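Local atomic coordinates of kinesin-like protein Nod (Drosophila melanogaster, PDB entry 3DC4), a protein that binds and hydrolyses ATP through its kinesin motor domain, tracks microtubule plus ends and is required for segregating non-exchange chromosomes in meiosis. Residues Thr115-Pro129 with His190-Gly202. Sequence-based numbering, arbitrary orientation.
Sequences TPPGEILPEHLGILP and HSQADLHHILELG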
# COMPACT_ATOMS: atom_id res chain seq x y z
N THR A 115 -3.75 -8.19 -9.56
CA THR A 115 -4.20 -9.21 -10.51
C THR A 115 -3.04 -10.15 -10.83
O THR A 115 -1.90 -9.73 -10.97
CB THR A 115 -4.69 -8.55 -11.82
OG1 THR A 115 -5.80 -7.70 -11.54
CG2 THR A 115 -5.13 -9.62 -12.82
N PRO A 116 -3.33 -11.46 -10.95
CA PRO A 116 -2.29 -12.45 -11.26
C PRO A 116 -1.46 -12.03 -12.47
O PRO A 116 -2.00 -11.85 -13.57
CB PRO A 116 -3.09 -13.72 -11.50
CG PRO A 116 -4.23 -13.58 -10.54
CD PRO A 116 -4.63 -12.12 -10.72
N PRO A 117 -0.15 -11.86 -12.29
CA PRO A 117 0.80 -11.45 -13.32
C PRO A 117 0.65 -12.19 -14.65
O PRO A 117 0.72 -11.57 -15.72
CB PRO A 117 2.16 -11.72 -12.67
CG PRO A 117 1.88 -11.43 -11.24
CD PRO A 117 0.56 -12.13 -11.02
N GLY A 118 0.46 -13.50 -14.58
CA GLY A 118 0.31 -14.30 -15.79
C GLY A 118 -0.70 -13.73 -16.77
O GLY A 118 -0.45 -13.70 -17.97
N GLU A 119 -1.84 -13.28 -16.26
CA GLU A 119 -2.89 -12.72 -17.10
C GLU A 119 -2.82 -11.20 -17.19
O GLU A 119 -3.84 -10.52 -17.13
CB GLU A 119 -4.26 -13.15 -16.57
CG GLU A 119 -4.44 -12.93 -15.08
CD GLU A 119 -5.80 -13.37 -14.58
OE1 GLU A 119 -6.81 -12.72 -14.93
OE2 GLU A 119 -5.87 -14.38 -13.84
N ILE A 120 -1.61 -10.67 -17.33
CA ILE A 120 -1.40 -9.22 -17.42
C ILE A 120 -0.28 -8.88 -18.39
O ILE A 120 0.79 -9.48 -18.33
CB ILE A 120 -1.03 -8.62 -16.03
CG1 ILE A 120 -2.18 -8.80 -15.04
CG2 ILE A 120 -0.68 -7.14 -16.17
CD1 ILE A 120 -3.45 -8.08 -15.45
N LEU A 121 -0.52 -7.93 -19.29
CA LEU A 121 0.52 -7.54 -20.23
C LEU A 121 1.67 -6.88 -19.49
O LEU A 121 1.46 -6.16 -18.51
CB LEU A 121 -0.05 -6.58 -21.28
CG LEU A 121 -0.53 -7.22 -22.59
CD1 LEU A 121 -1.30 -8.50 -22.31
CD2 LEU A 121 -1.39 -6.22 -23.34
N PRO A 122 2.91 -7.13 -19.94
CA PRO A 122 4.15 -6.60 -19.35
C PRO A 122 4.12 -5.14 -18.88
O PRO A 122 4.44 -4.87 -17.72
CB PRO A 122 5.16 -6.82 -20.47
CG PRO A 122 4.72 -8.13 -21.03
CD PRO A 122 3.22 -7.95 -21.13
N GLU A 123 3.74 -4.22 -19.76
CA GLU A 123 3.71 -2.81 -19.40
C GLU A 123 2.64 -2.44 -18.38
O GLU A 123 2.67 -1.36 -17.80
CB GLU A 123 3.51 -1.94 -20.65
CG GLU A 123 2.13 -2.05 -21.26
CD GLU A 123 1.87 -1.00 -22.33
OE1 GLU A 123 1.19 -1.32 -23.33
OE2 GLU A 123 2.34 0.15 -22.18
N HIS A 124 1.69 -3.35 -18.16
CA HIS A 124 0.60 -3.11 -17.22
C HIS A 124 0.83 -3.75 -15.85
O HIS A 124 0.02 -3.58 -14.94
CB HIS A 124 -0.71 -3.62 -17.83
CG HIS A 124 -1.12 -2.88 -19.06
ND1 HIS A 124 -1.50 -1.55 -19.04
CD2 HIS A 124 -1.21 -3.27 -20.35
CE1 HIS A 124 -1.80 -1.16 -20.26
NE2 HIS A 124 -1.63 -2.19 -21.08
N LEU A 125 1.93 -4.48 -15.71
CA LEU A 125 2.26 -5.11 -14.44
C LEU A 125 2.38 -4.04 -13.37
O LEU A 125 2.99 -2.99 -13.59
CB LEU A 125 3.59 -5.87 -14.56
CG LEU A 125 3.52 -7.13 -15.43
CD1 LEU A 125 4.92 -7.66 -15.67
CD2 LEU A 125 2.65 -8.18 -14.72
N GLY A 126 1.81 -4.33 -12.20
CA GLY A 126 1.81 -3.38 -11.10
C GLY A 126 2.95 -3.44 -10.11
O GLY A 126 3.99 -4.08 -10.33
N ILE A 127 2.76 -2.76 -8.98
CA ILE A 127 3.77 -2.68 -7.94
C ILE A 127 4.23 -4.01 -7.35
O ILE A 127 5.43 -4.22 -7.22
CB ILE A 127 3.31 -1.75 -6.80
CG1 ILE A 127 3.32 -0.31 -7.32
CG2 ILE A 127 4.23 -1.90 -5.59
CD1 ILE A 127 2.72 0.71 -6.35
N LEU A 128 3.30 -4.89 -7.01
CA LEU A 128 3.67 -6.18 -6.42
C LEU A 128 4.68 -6.98 -7.23
O LEU A 128 5.76 -7.31 -6.74
CB LEU A 128 2.43 -7.04 -6.17
CG LEU A 128 1.85 -7.08 -4.76
CD1 LEU A 128 0.56 -7.90 -4.75
CD2 LEU A 128 2.87 -7.71 -3.80
N PRO A 129 4.34 -7.30 -8.49
CA PRO A 129 5.29 -8.08 -9.29
C PRO A 129 6.62 -7.38 -9.55
O PRO A 129 7.66 -8.03 -9.62
CB PRO A 129 4.51 -8.37 -10.57
CG PRO A 129 3.61 -7.18 -10.70
CD PRO A 129 3.15 -6.96 -9.28
N HIS A 190 9.83 -17.97 -4.79
CA HIS A 190 11.11 -18.20 -5.43
C HIS A 190 11.13 -17.60 -6.83
O HIS A 190 12.19 -17.46 -7.44
CB HIS A 190 11.40 -19.71 -5.51
CG HIS A 190 11.56 -20.36 -4.17
ND1 HIS A 190 12.67 -20.18 -3.38
CD2 HIS A 190 10.73 -21.17 -3.47
CE1 HIS A 190 12.53 -20.85 -2.25
NE2 HIS A 190 11.36 -21.46 -2.28
N SER A 191 9.95 -17.26 -7.34
CA SER A 191 9.83 -16.68 -8.67
C SER A 191 8.45 -16.03 -8.86
O SER A 191 7.57 -16.18 -8.02
CB SER A 191 10.00 -17.77 -9.73
OG SER A 191 8.89 -18.65 -9.70
N GLN A 192 8.28 -15.34 -9.98
CA GLN A 192 7.02 -14.67 -10.28
C GLN A 192 5.87 -15.67 -10.32
O GLN A 192 4.73 -15.35 -9.97
CB GLN A 192 7.11 -13.95 -11.62
CG GLN A 192 7.99 -12.70 -11.61
CD GLN A 192 7.45 -11.61 -10.70
OE1 GLN A 192 6.26 -11.30 -10.73
NE2 GLN A 192 8.32 -11.02 -9.91
N ALA A 193 6.17 -16.89 -10.77
CA ALA A 193 5.16 -17.93 -10.85
C ALA A 193 4.52 -18.15 -9.49
O ALA A 193 3.30 -18.30 -9.38
CB ALA A 193 5.78 -19.23 -11.36
N ASP A 194 5.34 -18.17 -8.44
CA ASP A 194 4.82 -18.38 -7.10
C ASP A 194 3.90 -17.24 -6.68
O ASP A 194 2.88 -17.45 -6.04
CB ASP A 194 5.98 -18.51 -6.10
CG ASP A 194 6.80 -19.77 -6.33
OD1 ASP A 194 6.19 -20.83 -6.56
OD2 ASP A 194 8.04 -19.70 -6.26
N LEU A 195 4.27 -16.02 -7.07
CA LEU A 195 3.45 -14.86 -6.75
C LEU A 195 2.11 -15.04 -7.43
O LEU A 195 1.06 -14.78 -6.86
CB LEU A 195 4.12 -13.58 -7.25
CG LEU A 195 3.30 -12.28 -7.15
CD1 LEU A 195 2.93 -12.00 -5.68
CD2 LEU A 195 4.13 -11.13 -7.71
N HIS A 196 2.15 -15.49 -8.68
CA HIS A 196 0.93 -15.71 -9.43
C HIS A 196 0.04 -16.71 -8.70
O HIS A 196 -1.18 -16.53 -8.62
CB HIS A 196 1.27 -16.22 -10.83
CG HIS A 196 0.07 -16.41 -11.71
ND1 HIS A 196 -0.86 -17.40 -11.49
CD2 HIS A 196 -0.36 -15.72 -12.79
CE1 HIS A 196 -1.82 -17.31 -12.39
NE2 HIS A 196 -1.54 -16.30 -13.20
N HIS A 197 0.64 -17.76 -8.14
CA HIS A 197 -0.12 -18.77 -7.41
C HIS A 197 -0.84 -18.19 -6.20
O HIS A 197 -2.04 -18.39 -6.03
CB HIS A 197 0.80 -19.91 -6.97
CG HIS A 197 0.15 -20.90 -6.05
ND1 HIS A 197 -0.92 -21.69 -6.44
CD2 HIS A 197 0.40 -21.23 -4.76
CE1 HIS A 197 -1.29 -22.46 -5.44
NE2 HIS A 197 -0.50 -22.20 -4.41
N ILE A 198 -0.10 -17.48 -5.34
CA ILE A 198 -0.71 -16.91 -4.14
C ILE A 198 -1.79 -15.89 -4.47
O ILE A 198 -2.80 -15.80 -3.76
CB ILE A 198 0.35 -16.26 -3.19
CG1 ILE A 198 0.84 -14.92 -3.73
CG2 ILE A 198 1.52 -17.21 -2.98
CD1 ILE A 198 0.16 -13.71 -3.08
N LEU A 199 -1.60 -15.12 -5.54
CA LEU A 199 -2.60 -14.13 -5.92
C LEU A 199 -3.86 -14.80 -6.46
O LEU A 199 -4.97 -14.37 -6.17
CB LEU A 199 -2.04 -13.17 -6.97
CG LEU A 199 -0.99 -12.18 -6.47
CD1 LEU A 199 -0.53 -11.30 -7.62
CD2 LEU A 199 -1.61 -11.33 -5.35
N GLU A 200 -3.66 -15.86 -7.24
CA GLU A 200 -4.78 -16.60 -7.81
C GLU A 200 -5.53 -17.32 -6.69
O GLU A 200 -6.76 -17.30 -6.63
CB GLU A 200 -4.27 -17.61 -8.84
CG GLU A 200 -5.36 -18.40 -9.54
CD GLU A 200 -4.79 -19.41 -10.52
OE1 GLU A 200 -4.16 -18.99 -11.52
OE2 GLU A 200 -4.96 -20.64 -10.30
N LEU A 201 -4.77 -17.97 -5.81
CA LEU A 201 -5.36 -18.69 -4.69
C LEU A 201 -6.14 -17.75 -3.79
O LEU A 201 -7.28 -18.01 -3.43
CB LEU A 201 -4.26 -19.38 -3.87
CG LEU A 201 -4.68 -20.06 -2.56
CD1 LEU A 201 -5.58 -21.25 -2.86
CD2 LEU A 201 -3.44 -20.50 -1.80
N GLY A 202 -5.50 -16.64 -3.43
CA GLY A 202 -6.15 -15.66 -2.57
C GLY A 202 -7.39 -15.06 -3.20
O GLY A 202 -8.40 -14.85 -2.52
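P116 and H196 bring the two backbones closest, their CA atoms 4.9 Å apart, where the loop 115-126 passes helix 192-202; P129, in the first turn of the helix that follows the loop, lies nearest Q192. The imidazole of H196 receives P116 CB over one face, a CH-pi contact with CB 3.7 Å from the ring centroid, well suited to a rigid proline whose ring hydrogens are slightly polarised. With CG anti to the backbone N (chi1 -177°), the histidine ring reaches past P117, and G118 N lies at its edge, near its plane. G118, lacking a side chain, leaves room for the ring there. P117 lays its CD 3.7 Å from L199 CD1 and its CG near L195 CD2; its compact, puckered ring packs at about a right angle across these leucines, which stand one helical turn apart. L195 CD2 also rests on P129, 3.6 Å from its CA, while L199 CD2 meets L128 CD1, and L199 and L128 both touch V224 of strand 220-229. Leucine suits these buried places because its two methyls can meet different apolar neighbours at once. At the helix start Q192 bends at chi2 (-64°), bringing its amide beside P129 at the margin of the contact: NE2 gives a weak hydrogen bond to P129 O (3.1 Å, 132°), and OE1 lies against P129 CB. The polar end of E200 turns to a salt bridge with R204. The contact joins helix 192-204 to helix 127-141 and the loop leading into it, on one side of the central sheet of the kinesin motor domain, a P-loop NTPase fold; that loop passes T115, whose side chain is about 7 Å from the bound ADP.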